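Local coordinates for transcriptional regulator, IclR family (Ruegeria sp. TM1040, PDB 3R4K), which probably binds DNA through a winged helix-turn-helix domain and regulates transcription in response to a signal sensed by its C-terminal domain, at the interface of chains A and B. Residues are numbered along the deposited sequence; one frame, centred on the assembly and turned at random. Chains: chain A/B, Transcriptional regulator, IclR family.

Contact 1: the interface of chains A and B. Residues chain A 15-17, 20, 62; chain B 68, 71-72, 75.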
loop_
_atom_site.group_PDB
_atom_site.type_symbol
_atom_site.label_atom_id
_atom_site.label_comp_id
_atom_site.label_asym_id
_atom_site.label_seq_id
_atom_site.Cartn_x
_atom_site.Cartn_y
_atom_site.Cartn_z
ATOM N N PHE A 15 -18.095 0.778 -0.267
ATOM C CA PHE A 15 -17.148 1.796 -0.693
ATOM C C PHE A 15 -16.333 1.250 -1.841
ATOM O O PHE A 15 -15.884 0.103 -1.780
ATOM C CB PHE A 15 -16.222 2.188 0.464
ATOM C CG PHE A 15 -16.879 3.018 1.525
ATOM C CD1 PHE A 15 -17.013 4.394 1.372
ATOM C CD2 PHE A 15 -17.352 2.430 2.693
ATOM C CE1 PHE A 15 -17.628 5.162 2.357
ATOM C CE2 PHE A 15 -17.962 3.204 3.685
ATOM C CZ PHE A 15 -18.103 4.561 3.506
ATOM N N ASN A 16 -16.149 2.051 -2.896
ATOM C CA ASN A 16 -15.342 1.702 -4.074
ATOM C C ASN A 16 -14.847 3.018 -4.692
ATOM O O ASN A 16 -15.290 4.078 -4.265
ATOM C CB ASN A 16 -16.128 0.810 -5.078
ATOM C CG ASN A 16 -17.433 1.376 -5.574
ATOM O OD1 ASN A 16 -17.467 2.317 -6.354
ATOM N ND2 ASN A 16 -18.541 0.778 -5.180
ATOM N N HIS A 17 -13.903 2.972 -5.631
ATOM C CA HIS A 17 -13.347 4.184 -6.239
ATOM C C HIS A 17 -14.425 5.077 -6.876
ATOM O O HIS A 17 -14.168 6.272 -7.022
ATOM C CB HIS A 17 -12.248 3.849 -7.261
ATOM C CG HIS A 17 -10.965 3.384 -6.638
ATOM N ND1 HIS A 17 -10.009 4.281 -6.205
ATOM C CD2 HIS A 17 -10.534 2.129 -6.381
ATOM C CE1 HIS A 17 -9.019 3.552 -5.720
ATOM N NE2 HIS A 17 -9.285 2.248 -5.810
ATOM N N LEU A 20 -16.752 6.840 -2.853
ATOM C CA LEU A 20 -15.796 7.034 -1.754
ATOM C C LEU A 20 -16.454 7.607 -0.509
ATOM O O LEU A 20 -15.923 7.449 0.591
ATOM C CB LEU A 20 -14.631 7.937 -2.202
ATOM C CG LEU A 20 -13.750 7.421 -3.318
ATOM C CD1 LEU A 20 -12.906 8.534 -3.884
ATOM C CD2 LEU A 20 -12.920 6.239 -2.871
ATOM N N LEU A 62 -13.822 6.384 4.236
ATOM C CA LEU A 62 -12.883 5.500 4.907
ATOM C C LEU A 62 -11.885 6.293 5.769
ATOM O O LEU A 62 -11.573 7.445 5.470
ATOM C CB LEU A 62 -12.183 4.568 3.917
ATOM C CG LEU A 62 -13.106 3.451 3.398
ATOM C CD1 LEU A 62 -12.574 2.866 2.197
ATOM C CD2 LEU A 62 -13.286 2.328 4.426
ATOM N N ARG B 68 -7.240 -2.806 -0.121
ATOM C CA ARG B 68 -8.354 -2.238 -0.873
ATOM C C ARG B 68 -8.860 -0.961 -0.178
ATOM O O ARG B 68 -9.066 0.053 -0.836
ATOM C CB ARG B 68 -9.469 -3.284 -1.012
ATOM C CG ARG B 68 -10.483 -2.975 -2.098
ATOM C CD ARG B 68 -11.795 -3.719 -1.904
ATOM N NE ARG B 68 -12.936 -2.801 -1.811
ATOM C CZ ARG B 68 -13.665 -2.634 -0.714
ATOM N NH1 ARG B 68 -13.398 -3.327 0.381
ATOM N NH2 ARG B 68 -14.676 -1.781 -0.708
ATOM N N ALA B 71 -6.379 2.043 -0.325
ATOM C CA ALA B 71 -6.432 2.660 -1.652
ATOM C C ALA B 71 -7.591 3.623 -1.757
ATOM O O ALA B 71 -7.441 4.667 -2.378
ATOM C CB ALA B 71 -6.546 1.606 -2.720
ATOM N N LEU B 72 -8.740 3.282 -1.145
ATOM C CA LEU B 72 -9.923 4.154 -1.134
ATOM C C LEU B 72 -9.688 5.362 -0.217
ATOM O O LEU B 72 -10.028 6.479 -0.593
ATOM C CB LEU B 72 -11.186 3.385 -0.729
ATOM C CG LEU B 72 -11.589 2.206 -1.621
ATOM C CD1 LEU B 72 -12.743 1.448 -1.027
ATOM C CD2 LEU B 72 -11.828 2.630 -3.061
ATOM N N ALA B 75 -7.508 7.631 -2.136
ATOM C CA ALA B 75 -8.256 8.329 -3.174
ATOM C C ALA B 75 -8.992 9.513 -2.533
ATOM O O ALA B 75 -9.058 10.576 -3.144
ATOM C CB ALA B 75 -9.224 7.391 -3.851
#
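The backbone of A:Phe15 and A:Asn16 is extended and turns to helical values at A:His17, and this bend receives B:Leu72 from helix 65-76 of chain B. Segments of the chain A DNA-binding domain, residues 15-20 and strand 59-62, thus pack on a helix of the other subunit, a contact consistent with the dimers of the IclR family. B:Leu72 is the hub of the patch, with 87 Å² hidden by the partner, and it illustrates how one branched side chain can fill a socket built from separate pieces of a neighbouring subunit. Its chi1 of -60° turns CG toward chain A, and the branch there parts CD2, directed to A:His17, from CD1, directed to A:Phe15 and A:Leu62. CD2 sits over the middle of one face of the A:His17 imidazole, 3.6 Å from the ring centroid, as a CH-pi contact. That same methyl also packs against A:Leu20, whose CD2 is 3.8 Å from CD2 of B:Leu72. On another side, the side chain of A:Leu62 crosses that of B:Leu72 obliquely, its CD1 3.3 Å from CB of B:Leu72, a tight fit. A turn along the helix, CB of B:Ala75 rests 3.9 Å from CD1 of A:Leu20.

A polar link completes the patch. B:Arg68 bends at chi3 and brings its guanidinium NH2 to the backbone carbonyl O of A:Phe15, a short hydrogen bond of 2.5 Å that is bent at the hydrogen (131°). The acceptor lies close to the guanidinium plane. The bond may restrain the chain just ahead of the A:His17 bend. CD1 of B:Leu72 lies 3.5 Å from that same O of A:Phe15.

Contact 2: the interface of chains A and B. Residues chain A 9, 12, 50; chain B 9, 48, 50, 69.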
loop_
_atom_site.group_PDB
_atom_site.type_symbol
_atom_site.label_atom_id
_atom_site.label_comp_id
_atom_site.label_asym_id
_atom_site.label_seq_id
_atom_site.Cartn_x
_atom_site.Cartn_y
_atom_site.Cartn_z
ATOM N N LEU A 9 -18.395 -5.170 8.899
ATOM C CA LEU A 9 -17.409 -5.273 7.839
ATOM C C LEU A 9 -18.050 -5.304 6.450
ATOM O O LEU A 9 -17.421 -4.830 5.508
ATOM C CB LEU A 9 -16.472 -6.469 8.065
ATOM C CG LEU A 9 -15.679 -6.403 9.369
ATOM C CD1 LEU A 9 -15.006 -7.720 9.665
ATOM C CD2 LEU A 9 -14.714 -5.178 9.411
ATOM N N LEU A 12 -18.378 -1.806 4.799
ATOM C CA LEU A 12 -17.153 -1.317 4.171
ATOM C C LEU A 12 -17.047 -1.721 2.700
ATOM O O LEU A 12 -16.379 -1.015 1.933
ATOM C CB LEU A 12 -15.902 -1.822 4.921
ATOM C CG LEU A 12 -15.719 -1.388 6.351
ATOM C CD1 LEU A 12 -14.459 -1.963 6.904
ATOM C CD2 LEU A 12 -15.698 0.128 6.473
ATOM N N PHE A 50 -11.450 3.205 11.192
ATOM C CA PHE A 50 -11.730 2.567 9.913
ATOM C C PHE A 50 -12.620 3.433 9.058
ATOM O O PHE A 50 -12.518 3.346 7.845
ATOM C CB PHE A 50 -12.351 1.186 10.134
ATOM C CG PHE A 50 -11.287 0.132 10.351
ATOM C CD1 PHE A 50 -10.471 0.158 11.485
ATOM C CD2 PHE A 50 -11.112 -0.903 9.437
ATOM C CE1 PHE A 50 -9.470 -0.800 11.673
ATOM C CE2 PHE A 50 -10.147 -1.899 9.656
ATOM C CZ PHE A 50 -9.314 -1.823 10.753
ATOM N N LEU B 9 -11.180 -5.406 16.091
ATOM C CA LEU B 9 -10.210 -4.523 15.448
ATOM C C LEU B 9 -8.992 -4.253 16.346
ATOM O O LEU B 9 -7.916 -4.007 15.805
ATOM C CB LEU B 9 -10.879 -3.222 14.965
ATOM C CG LEU B 9 -12.037 -3.443 13.970
ATOM C CD1 LEU B 9 -12.846 -2.203 13.750
ATOM C CD2 LEU B 9 -11.569 -4.030 12.670
ATOM N N ALA B 48 -14.140 -12.089 6.236
ATOM C CA ALA B 48 -14.160 -10.773 5.595
ATOM C C ALA B 48 -12.865 -10.445 4.825
ATOM O O ALA B 48 -12.841 -9.450 4.122
ATOM C CB ALA B 48 -14.416 -9.697 6.637
ATOM N N PHE B 50 -9.853 -9.809 6.219
ATOM C CA PHE B 50 -9.018 -8.888 6.989
ATOM C C PHE B 50 -7.838 -9.608 7.605
ATOM O O PHE B 50 -6.792 -8.991 7.832
ATOM C CB PHE B 50 -9.826 -8.168 8.049
ATOM C CG PHE B 50 -10.544 -6.966 7.497
ATOM C CD1 PHE B 50 -11.648 -7.119 6.664
ATOM C CD2 PHE B 50 -10.115 -5.677 7.802
ATOM C CE1 PHE B 50 -12.306 -6.012 6.151
ATOM C CE2 PHE B 50 -10.759 -4.573 7.260
ATOM C CZ PHE B 50 -11.857 -4.751 6.446
ATOM N N LEU B 69 -9.003 -1.012 1.149
ATOM C CA LEU B 69 -9.476 0.095 1.977
ATOM C C LEU B 69 -8.458 1.234 2.049
ATOM O O LEU B 69 -8.856 2.401 2.030
ATOM C CB LEU B 69 -9.829 -0.373 3.393
ATOM C CG LEU B 69 -10.900 -1.459 3.531
ATOM C CD1 LEU B 69 -11.177 -1.725 4.979
ATOM C CD2 LEU B 69 -12.182 -1.109 2.822
#
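A:Phe50 and B:Phe50 meet across the boundary, CE2 of each ring 3.6 Å from CE2 of the other, and the contacts that join the residues named here are apolar. The two side chains slide past each other in opposite directions. CE2 of B:Phe50 arrives at the edge of the A:Phe50 ring, in its plane, and one face of each ring carries a leucine methyl. The two-fold relation repeats each contact with the chains exchanged. B:Leu9 places CD2 above one face of A:Phe50, offset toward the rim and 3.7 Å from CZ, while A:Leu9 does the equivalent to B:Phe50 with its own CD2, 4.1 Å from CZ. The other branch of A:Leu9 is used differently, its CD1 touching the CB of B:Ala48 at 3.7 Å.

A:Leu12 extends the apolar layer. With CD1 anti to CA (chi2 -180°), the extended branch carries this methyl to both CZ of B:Phe50 and CD1 of B:Leu69, each at 3.8 Å, and the side chain meets both partners at about a right angle. One methyl thereby joins the aromatic pair to helix 65-76 of chain B.

In the fold, the patch is an apolar contact between the two DNA-binding domains, joined by B:Leu69 from helix 65-76: A:Leu9 and A:Leu12 belong to helix 4-12, the first of the helix-turn-helix domain, whereas A:Phe50 and B:Phe50 lie between helix 35-47, the recognition helix, and strand 51-54 of the wing.

About 12 Å separates the C-alpha centres of contact 1 and contact 2, and both draw on helix 65-76 of chain B, whose successive residues B:Arg68 and B:Leu69 serve one patch each. Chain A contributes segments of its DNA-binding domain to both. The two patches probably belong to one seam, repeated with the chains exchanged by the two-fold symmetry. Such an arrangement would hold the two helix-turn-helix domains in a set relation to each other, as is expected of a dimer that reads a palindromic operator, although the structure alone does not show DNA binding.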